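Local coordinates for clostripain-related protein (Bacteroides thetaiotaomicron, PDB 6NAG), which probably cleaves peptide bonds as a secreted cysteine protease of the clostripain (C11) family, at residues S20-S25 and G147-Q152; Q29-L34 and I48-C53; H113-I118 and P285-D290. The protein carries 1 engineered substitution. All coordinates share one frame; numbering follows the deposited sequence.

Interaction 1: residues S20-S25 and G147-Q152; sequences SDNLTS and GGLNAQ
The Asp21 carboxylate and the Asn150 amide meet with their planes 80° apart, the side chains crossing at about a right angle. Asn150 ND2 stands 3.6 Å from Asp21 CG, tilted off the carboxylate plane instead of lying in it. The rim of the carboxylate is occupied at OD2, which takes two successive backbone N-H groups. Ser20 to Asn22 form a classic gamma turn: Asn22 N donates to Ser20 O, and Asp21 at its middle has a positive phi (66°). This turn follows strand 11-17 and leads into helix 24-38, and it rests on the connection between strands 146-147 and 154-155. Asp21 CB points to that connection, and with CG beside the backbone N (chi1 -72°) the carboxylate is carried up to the chain there. Leu149 N reaches Asp21 OD2 at 2.7 Å on the anti side, only slightly out of plane; Asn150 N approaches the same oxygen at 3.1 Å, nearly in line with its C-O bond. Both N-H angles are well short of straight, as expected when neighbouring peptides share one acceptor. The second oxygen, OD1, has a weak hydrogen bond from Trp19 NE1, and this set of donors would favour an ionised carboxylate. Next to these bonds the two backbones come together, Ser20 CA lying 3.7 Å from Gly148 CA, an approach with no side chain interposed at Gly148. Gly148 O is bonded in turn to Gln154 NE2 farther along the hairpin. Leu149 also packs on His113, while its branch runs across the Asn22 side chain at about a right angle, bringing Leu149 CD1 to 3.7 Å from Asn22 CG.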
loop_
_atom_site.group_PDB
_atom_site.type_symbol
_atom_site.label_atom_id
_atom_site.label_comp_id
_atom_site.label_asym_id
_atom_site.label_seq_id
_atom_site.Cartn_x
_atom_site.Cartn_y
_atom_site.Cartn_z
ATOM N N SER A 20 12.542 6.043 22.376
ATOM C CA SER A 20 13.933 5.603 22.333
ATOM C C SER A 20 14.515 5.389 23.724
ATOM O O SER A 20 15.726 5.220 23.872
ATOM C CB SER A 20 14.779 6.625 21.582
ATOM O OG SER A 20 14.755 7.870 22.255
ATOM N N ASP A 21 13.646 5.421 24.732
ATOM C CA ASP A 21 14.024 5.247 26.137
ATOM C C ASP A 21 14.904 6.374 26.688
ATOM O O ASP A 21 14.579 6.954 27.723
ATOM C CB ASP A 21 14.719 3.896 26.346
ATOM C CG ASP A 21 13.761 2.726 26.242
ATOM O OD1 ASP A 21 12.645 2.821 26.794
ATOM O OD2 ASP A 21 14.121 1.713 25.607
ATOM N N ASN A 22 16.006 6.692 26.011
ATOM C CA ASN A 22 16.949 7.667 26.560
ATOM C C ASN A 22 17.544 8.658 25.559
ATOM O O ASN A 22 18.612 9.218 25.803
ATOM C CB ASN A 22 18.092 6.930 27.263
ATOM C CG ASN A 22 18.967 6.153 26.300
ATOM O OD1 ASN A 22 18.547 5.818 25.192
ATOM N ND2 ASN A 22 20.190 5.859 26.721
ATOM N N LEU A 23 16.862 8.884 24.441
ATOM C CA LEU A 23 17.332 9.861 23.461
ATOM C C LEU A 23 16.352 11.016 23.315
ATOM O O LEU A 23 16.454 11.811 22.382
ATOM C CB LEU A 23 17.553 9.202 22.101
ATOM C CG LEU A 23 18.592 8.087 22.013
ATOM C CD1 LEU A 23 18.475 7.390 20.671
ATOM C CD2 LEU A 23 19.992 8.641 22.219
ATOM N N THR A 24 15.406 11.100 24.243
ATOM C CA THR A 24 14.352 12.107 24.188
ATOM C C THR A 24 14.915 13.524 24.257
ATOM O O THR A 24 14.460 14.415 23.541
ATOM C CB THR A 24 13.339 11.908 25.328
ATOM O OG1 THR A 24 12.963 10.528 25.398
ATOM C CG2 THR A 24 12.101 12.758 25.102
ATOM N N SER A 25 15.907 13.723 25.119
ATOM C CA SER A 25 16.548 15.024 25.265
ATOM C C SER A 25 17.233 15.441 23.968
ATOM O O SER A 25 17.223 16.614 23.596
ATOM C CB SER A 25 17.563 15.000 26.408
ATOM O OG SER A 25 16.946 14.633 27.629
ATOM N N GLY A 147 14.733 1.590 17.229
ATOM C CA GLY A 147 13.762 2.004 18.224
ATOM C C GLY A 147 14.389 2.244 19.582
ATOM O O GLY A 147 15.442 2.870 19.686
ATOM N N GLY A 148 13.740 1.742 20.627
ATOM C CA GLY A 148 14.229 1.912 21.981
ATOM C C GLY A 148 15.291 0.894 22.345
ATOM O O GLY A 148 15.731 0.114 21.503
ATOM N N LEU A 149 15.708 0.907 23.607
ATOM C CA LEU A 149 16.700 -0.042 24.090
ATOM C C LEU A 149 16.024 -1.317 24.580
ATOM O O LEU A 149 16.681 -2.331 24.811
ATOM C CB LEU A 149 17.541 0.580 25.202
ATOM C CG LEU A 149 18.341 1.825 24.823
ATOM C CD1 LEU A 149 18.922 2.483 26.063
ATOM C CD2 LEU A 149 19.440 1.464 23.836
ATOM N N ASN A 150 14.705 -1.253 24.738
ATOM C CA ASN A 150 13.917 -2.430 25.079
ATOM C C ASN A 150 13.311 -3.071 23.841
ATOM O O ASN A 150 12.840 -2.378 22.942
ATOM C CB ASN A 150 12.802 -2.078 26.064
ATOM C CG ASN A 150 13.329 -1.648 27.413
ATOM O OD1 ASN A 150 13.998 -2.418 28.101
ATOM N ND2 ASN A 150 13.010 -0.424 27.812
ATOM N N ALA A 151 13.311 -4.400 23.813
ATOM C CA ALA A 151 12.749 -5.148 22.695
ATOM C C ALA A 151 11.271 -4.823 22.503
ATOM O O ALA A 151 10.733 -4.959 21.405
ATOM C CB ALA A 151 12.943 -6.638 22.909
ATOM N N GLN A 152 10.627 -4.388 23.580
ATOM C CA GLN A 152 9.231 -3.970 23.540
ATOM C C GLN A 152 9.056 -2.732 22.660
ATOM O O GLN A 152 8.002 -2.529 22.058
ATOM C CB GLN A 152 8.728 -3.694 24.959
ATOM C CG GLN A 152 7.286 -3.224 25.049
ATOM C CD GLN A 152 6.893 -2.834 26.461
ATOM O OE1 GLN A 152 7.716 -2.863 27.377
ATOM N NE2 GLN A 152 5.631 -2.464 26.644
#

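Interaction 2: residues Q29-L34 and I48-C53; sequences QNISDL and IIIFMC
Leu34, which meets Ile48 and Ile50 across the contact, gives its backbone N-H to Asn30 O at 2.9 Å, a regular helical bond. The contact is the packing of helix on sheet within the beta-alpha-beta unit formed by strand 11-17, helix 24-38 and strand 46-53. The axes of 29-34 and 48-53 run almost antiparallel, at 167°, and approach to 11.6 Å, a spacing filled by one layer of side chains from each element. Ile31 and Leu34, one turn apart, face the sheet; Ile48, Ile50 and Met52, every second residue of the strand, face the helix. Leu34 and Ile48 reach toward each other tip to tip, with Leu34 CD2 4.0 Å from Ile48 CG2. Ile50 CD1 touches both helix residues, 4.2 Å from Ile31 CG2 and 4.5 Å from Leu34 CD2. Ile31 divides its branches: CG2 goes to Ile50, whereas the end of the other branch, CD1, touches Met52 SD at 3.7 Å. Met52 gets there by being fully extended, with CG anti to the backbone N (chi1 179°) and the later torsions also near 180°. Every touching residue is buried, and the join is wholly apolar. Away from the strand, Gln29 NE2 donates to Asp33 OD1 at 3.1 Å, staying in its own amide plane but coming in from above the carboxylate plane. The layer continues into the neighbouring strands of the central sheet: Leu34 and Ile50 both touch Met15 of strand 11-17, and Ile50 also packs on Phe62 of strand 58-67, while Met52 packs against Thr24, Phe27 and Tyr28 at the start of helix 24-38.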
loop_
_atom_site.group_PDB
_atom_site.type_symbol
_atom_site.label_atom_id
_atom_site.label_comp_id
_atom_site.label_asym_id
_atom_site.label_seq_id
_atom_site.Cartn_x
_atom_site.Cartn_y
_atom_site.Cartn_z
ATOM N N GLN A 29 16.603 18.562 20.974
ATOM C CA GLN A 29 17.694 19.365 20.437
ATOM C C GLN A 29 17.700 19.307 18.912
ATOM O O GLN A 29 18.039 20.286 18.247
ATOM C CB GLN A 29 19.038 18.891 20.993
ATOM C CG GLN A 29 20.224 19.731 20.548
ATOM C CD GLN A 29 20.126 21.170 21.014
ATOM O OE1 GLN A 29 19.994 21.441 22.206
ATOM N NE2 GLN A 29 20.188 22.103 20.073
ATOM N N ASN A 30 17.321 18.156 18.364
ATOM C CA ASN A 30 17.215 17.995 16.919
ATOM C C ASN A 30 16.112 18.872 16.342
ATOM O O ASN A 30 16.291 19.507 15.303
ATOM C CB ASN A 30 16.959 16.532 16.553
ATOM C CG ASN A 30 18.117 15.627 16.916
ATOM O OD1 ASN A 30 17.920 14.517 17.412
ATOM N ND2 ASN A 30 19.334 16.095 16.670
ATOM N N ILE A 31 14.970 18.898 17.022
ATOM C CA ILE A 31 13.839 19.718 16.601
ATOM C C ILE A 31 14.197 21.199 16.671
ATOM O O ILE A 31 13.849 21.975 15.783
ATOM C CB ILE A 31 12.592 19.441 17.465
ATOM C CG1 ILE A 31 12.152 17.984 17.306
ATOM C CG2 ILE A 31 11.454 20.378 17.092
ATOM C CD1 ILE A 31 10.983 17.597 18.182
ATOM N N SER A 32 14.906 21.578 17.729
ATOM C CA SER A 32 15.337 22.958 17.913
ATOM C C SER A 32 16.308 23.391 16.817
ATOM O O SER A 32 16.241 24.518 16.328
ATOM C CB SER A 32 15.982 23.135 19.289
ATOM O OG SER A 32 16.424 24.466 19.480
ATOM N N ASP A 33 17.210 22.491 16.434
ATOM C CA ASP A 33 18.178 22.776 15.381
ATOM C C ASP A 33 17.502 22.896 14.021
ATOM O O ASP A 33 17.833 23.778 13.231
ATOM C CB ASP A 33 19.258 21.694 15.331
ATOM C CG ASP A 33 20.251 21.805 16.469
ATOM O OD1 ASP A 33 20.307 22.876 17.109
ATOM O OD2 ASP A 33 20.981 20.824 16.718
ATOM N N LEU A 34 16.557 22.001 13.753
ATOM C CA LEU A 34 15.831 22.006 12.490
ATOM C C LEU A 34 14.930 23.232 12.387
ATOM O O LEU A 34 14.682 23.746 11.296
ATOM C CB LEU A 34 15.003 20.728 12.342
ATOM C CG LEU A 34 14.233 20.552 11.031
ATOM C CD1 LEU A 34 15.191 20.486 9.852
ATOM C CD2 LEU A 34 13.355 19.314 11.083
ATOM N N ILE A 48 7.325 20.594 6.720
ATOM C CA ILE A 48 7.997 19.733 7.685
ATOM C C ILE A 48 7.014 19.195 8.719
ATOM O O ILE A 48 6.428 19.954 9.487
ATOM C CB ILE A 48 9.136 20.476 8.405
ATOM C CG1 ILE A 48 10.208 20.900 7.400
ATOM C CG2 ILE A 48 9.741 19.600 9.489
ATOM C CD1 ILE A 48 11.398 21.587 8.029
ATOM N N ILE A 49 6.839 17.878 8.727
ATOM C CA ILE A 49 5.931 17.224 9.662
ATOM C C ILE A 49 6.717 16.345 10.629
ATOM O O ILE A 49 7.573 15.569 10.210
ATOM C CB ILE A 49 4.879 16.372 8.925
ATOM C CG1 ILE A 49 4.193 17.197 7.835
ATOM C CG2 ILE A 49 3.856 15.819 9.901
ATOM C CD1 ILE A 49 3.459 18.410 8.357
ATOM N N ILE A 50 6.431 16.471 11.921
ATOM C CA ILE A 50 7.184 15.741 12.937
ATOM C C ILE A 50 6.292 14.903 13.852
ATOM O O ILE A 50 5.330 15.403 14.431
ATOM C CB ILE A 50 8.019 16.700 13.811
ATOM C CG1 ILE A 50 8.988 17.507 12.943
ATOM C CG2 ILE A 50 8.781 15.929 14.878
ATOM C CD1 ILE A 50 9.888 18.427 13.734
ATOM N N PHE A 51 6.629 13.622 13.969
ATOM C CA PHE A 51 5.981 12.722 14.915
ATOM C C PHE A 51 6.968 12.358 16.015
ATOM O O PHE A 51 8.029 11.801 15.741
ATOM C CB PHE A 51 5.476 11.461 14.206
ATOM C CG PHE A 51 4.948 10.400 15.137
ATOM C CD1 PHE A 51 5.786 9.417 15.640
ATOM C CD2 PHE A 51 3.610 10.377 15.494
ATOM C CE1 PHE A 51 5.303 8.441 16.491
ATOM C CE2 PHE A 51 3.121 9.400 16.343
ATOM C CZ PHE A 51 3.970 8.432 16.841
ATOM N N MET A 52 6.624 12.670 17.260
ATOM C CA MET A 52 7.509 12.354 18.374
ATOM C C MET A 52 6.762 11.786 19.572
ATOM O O MET A 52 5.734 12.318 19.989
ATOM C CB MET A 52 8.291 13.594 18.805
ATOM C CG MET A 52 9.218 13.338 19.981
ATOM S SD MET A 52 10.158 14.785 20.486
ATOM C CE MET A 52 11.047 14.128 21.892
ATOM N N CYS A 53 7.292 10.699 20.122
ATOM C CA CYS A 53 6.768 10.128 21.353
ATOM C C CYS A 53 7.267 10.905 22.563
ATOM O O CYS A 53 8.468 10.959 22.823
ATOM C CB CYS A 53 7.166 8.656 21.480
ATOM S SG CYS A 53 6.284 7.537 20.379
#

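Interaction 3: residues H113-I118 and P285-D290; sequences HGMGWI and PVIFFD
Phe288 meets the 115-118 turn through the outer end of its ring, and here the packing is closest: Phe288 CZ lies 3.6 Å from Met115 O, which sits at the ring edge in its plane. Ile287 CG2 lies over the centre of one face of the same ring, 3.7 Å above it, and Tyr180 stacks on the ring too. This type II' beta turn, directly after strand 113-114, packs on the loop before strand 289-290; Gly116, its second residue (phi 61°), brings CA within 4.1 Å of Phe288 CE1. A second close point joins the bent Met115 side chain to Ile287, CE to CD1 at 3.8 Å, crossing at about a right angle. The contacts of Trp117 and Ile118 with the same ring end are longer, though buried: Ile118 CG1 is 4.4 Å from Phe288 CZ, and Trp117 CD1 is 4.2 Å from Phe288 CE1. Ser344 OG is hydrogen-bonded to both Trp117 NE1 and Ile287 O, joining the segments through a third residue, while Asp281 OD2 holds the backbone N of Ile287 and Phe288. Directly, they meet by apolar shape and one carbonyl at an aromatic rim, whose weakly positive hydrogens probably make the oxygen's approach mildly favourable.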
loop_
_atom_site.group_PDB
_atom_site.type_symbol
_atom_site.label_atom_id
_atom_site.label_comp_id
_atom_site.label_asym_id
_atom_site.label_seq_id
_atom_site.Cartn_x
_atom_site.Cartn_y
_atom_site.Cartn_z
ATOM N N HIS A 113 17.511 4.545 18.496
ATOM C CA HIS A 113 18.648 3.639 18.574
ATOM C C HIS A 113 18.606 2.692 17.385
ATOM O O HIS A 113 17.535 2.242 16.983
ATOM C CB HIS A 113 18.643 2.851 19.884
ATOM C CG HIS A 113 18.959 3.676 21.091
ATOM N ND1 HIS A 113 20.246 4.023 21.439
ATOM C CD2 HIS A 113 18.156 4.214 22.040
ATOM C CE1 HIS A 113 20.224 4.744 22.545
ATOM N NE2 HIS A 113 18.967 4.875 22.931
ATOM N N GLY A 114 19.769 2.390 16.820
ATOM C CA GLY A 114 19.832 1.540 15.647
ATOM C C GLY A 114 20.643 0.280 15.862
ATOM O O GLY A 114 21.592 0.266 16.643
ATOM N N MET A 115 20.264 -0.783 15.162
ATOM C CA MET A 115 20.971 -2.054 15.253
ATOM C C MET A 115 20.906 -2.784 13.913
ATOM O O MET A 115 20.908 -4.012 13.857
ATOM C CB MET A 115 20.384 -2.916 16.373
ATOM C CG MET A 115 21.321 -3.996 16.893
ATOM S SD MET A 115 22.908 -3.338 17.434
ATOM C CE MET A 115 23.758 -4.853 17.863
ATOM N N GLY A 116 20.840 -2.012 12.835
ATOM C CA GLY A 116 20.862 -2.562 11.492
ATOM C C GLY A 116 19.727 -3.509 11.159
ATOM O O GLY A 116 18.568 -3.251 11.475
ATOM N N TRP A 117 20.077 -4.615 10.509
ATOM C CA TRP A 117 19.098 -5.581 10.024
ATOM C C TRP A 117 18.673 -6.568 11.101
ATOM O O TRP A 117 17.733 -7.340 10.902
ATOM C CB TRP A 117 19.668 -6.350 8.833
ATOM C CG TRP A 117 20.897 -7.129 9.187
ATOM C CD1 TRP A 117 22.189 -6.699 9.109
ATOM C CD2 TRP A 117 20.950 -8.469 9.690
ATOM N NE1 TRP A 117 23.043 -7.689 9.527
ATOM C CE2 TRP A 117 22.307 -8.787 9.889
ATOM C CE3 TRP A 117 19.982 -9.432 9.991
ATOM C CZ2 TRP A 117 22.721 -10.025 10.374
ATOM C CZ3 TRP A 117 20.394 -10.661 10.471
ATOM C CH2 TRP A 117 21.751 -10.946 10.659
ATOM N N ILE A 118 19.379 -6.550 12.228
ATOM C CA ILE A 118 19.150 -7.500 13.315
ATOM C C ILE A 118 17.685 -7.546 13.733
ATOM O O ILE A 118 17.089 -6.515 14.036
ATOM C CB ILE A 118 20.013 -7.157 14.546
ATOM C CG1 ILE A 118 21.496 -7.149 14.172
ATOM C CG2 ILE A 118 19.751 -8.139 15.678
ATOM C CD1 ILE A 118 21.993 -8.460 13.609
ATOM N N PRO A 285 32.107 -11.120 18.878
ATOM C CA PRO A 285 32.499 -11.032 17.464
ATOM C C PRO A 285 31.853 -9.864 16.721
ATOM O O PRO A 285 30.797 -9.380 17.124
ATOM C CB PRO A 285 32.014 -12.365 16.880
ATOM C CG PRO A 285 31.819 -13.262 18.052
ATOM C CD PRO A 285 31.377 -12.366 19.159
ATOM N N VAL A 286 32.503 -9.417 15.652
ATOM C CA VAL A 286 32.014 -8.295 14.862
ATOM C C VAL A 286 30.705 -8.647 14.164
ATOM O O VAL A 286 30.554 -9.742 13.623
ATOM C CB VAL A 286 33.056 -7.860 13.810
ATOM C CG1 VAL A 286 32.573 -6.639 13.039
ATOM C CG2 VAL A 286 34.393 -7.580 14.472
ATOM N N ILE A 287 29.757 -7.717 14.187
ATOM C CA ILE A 287 28.489 -7.904 13.497
ATOM C C ILE A 287 28.508 -7.204 12.141
ATOM O O ILE A 287 28.094 -7.775 11.132
ATOM C CB ILE A 287 27.306 -7.373 14.329
ATOM C CG1 ILE A 287 27.271 -8.051 15.700
ATOM C CG2 ILE A 287 25.994 -7.591 13.593
ATOM C CD1 ILE A 287 26.162 -7.554 16.599
ATOM N N PHE A 288 28.999 -5.970 12.123
ATOM C CA PHE A 288 28.983 -5.160 10.911
ATOM C C PHE A 288 30.384 -4.947 10.342
ATOM O O PHE A 288 31.156 -4.136 10.853
ATOM C CB PHE A 288 28.319 -3.809 11.190
ATOM C CG PHE A 288 26.959 -3.922 11.818
ATOM C CD1 PHE A 288 25.847 -4.220 11.047
ATOM C CD2 PHE A 288 26.792 -3.733 13.179
ATOM C CE1 PHE A 288 24.594 -4.327 11.622
ATOM C CE2 PHE A 288 25.541 -3.838 13.760
ATOM C CZ PHE A 288 24.442 -4.135 12.980
ATOM N N PHE A 289 30.700 -5.682 9.280
ATOM C CA PHE A 289 31.983 -5.552 8.597
ATOM C C PHE A 289 31.872 -4.578 7.434
ATOM O O PHE A 289 30.793 -4.393 6.881
ATOM C CB PHE A 289 32.466 -6.907 8.072
ATOM C CG PHE A 289 32.579 -7.970 9.124
ATOM C CD1 PHE A 289 31.472 -8.714 9.498
ATOM C CD2 PHE A 289 33.798 -8.245 9.718
ATOM C CE1 PHE A 289 31.575 -9.699 10.457
ATOM C CE2 PHE A 289 33.908 -9.231 10.677
ATOM C CZ PHE A 289 32.795 -9.960 11.046
ATOM N N ASP A 290 32.989 -3.969 7.052
ATOM C CA ASP A 290 33.021 -3.147 5.850
ATOM C C ASP A 290 32.805 -4.030 4.626
ATOM O O ASP A 290 33.534 -5.000 4.419
ATOM C CB ASP A 290 34.343 -2.388 5.741
ATOM C CG ASP A 290 34.418 -1.524 4.500
ATOM O OD1 ASP A 290 33.796 -0.442 4.489
ATOM O OD2 ASP A 290 35.102 -1.925 3.535
#

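Interactions 1 and 2 share helix 24-38; their centres lie 16 Å apart, and Thr24 CG2 packs on Met52 CE at 3.6 Å. Interaction 1 meets interaction 3, centres 17 Å apart, through the probable hydrogen bond from Gly147 N to His113 O (2.9 Å), which pairs strand 146-147 with strand 113-114. Interactions 2 and 3 stand on opposite sides of the chain's centre, nearest atoms about 10 Å apart. A bound proline lies about 4 Å from the side chain of Ile31; the Ser20 side chain is about 14 Å from a bound proline. His113-Gly114 matches the His-Gly pair of clan CD peptidases, consistent with interaction 3 including an active-site residue and interaction 1 lying beside it.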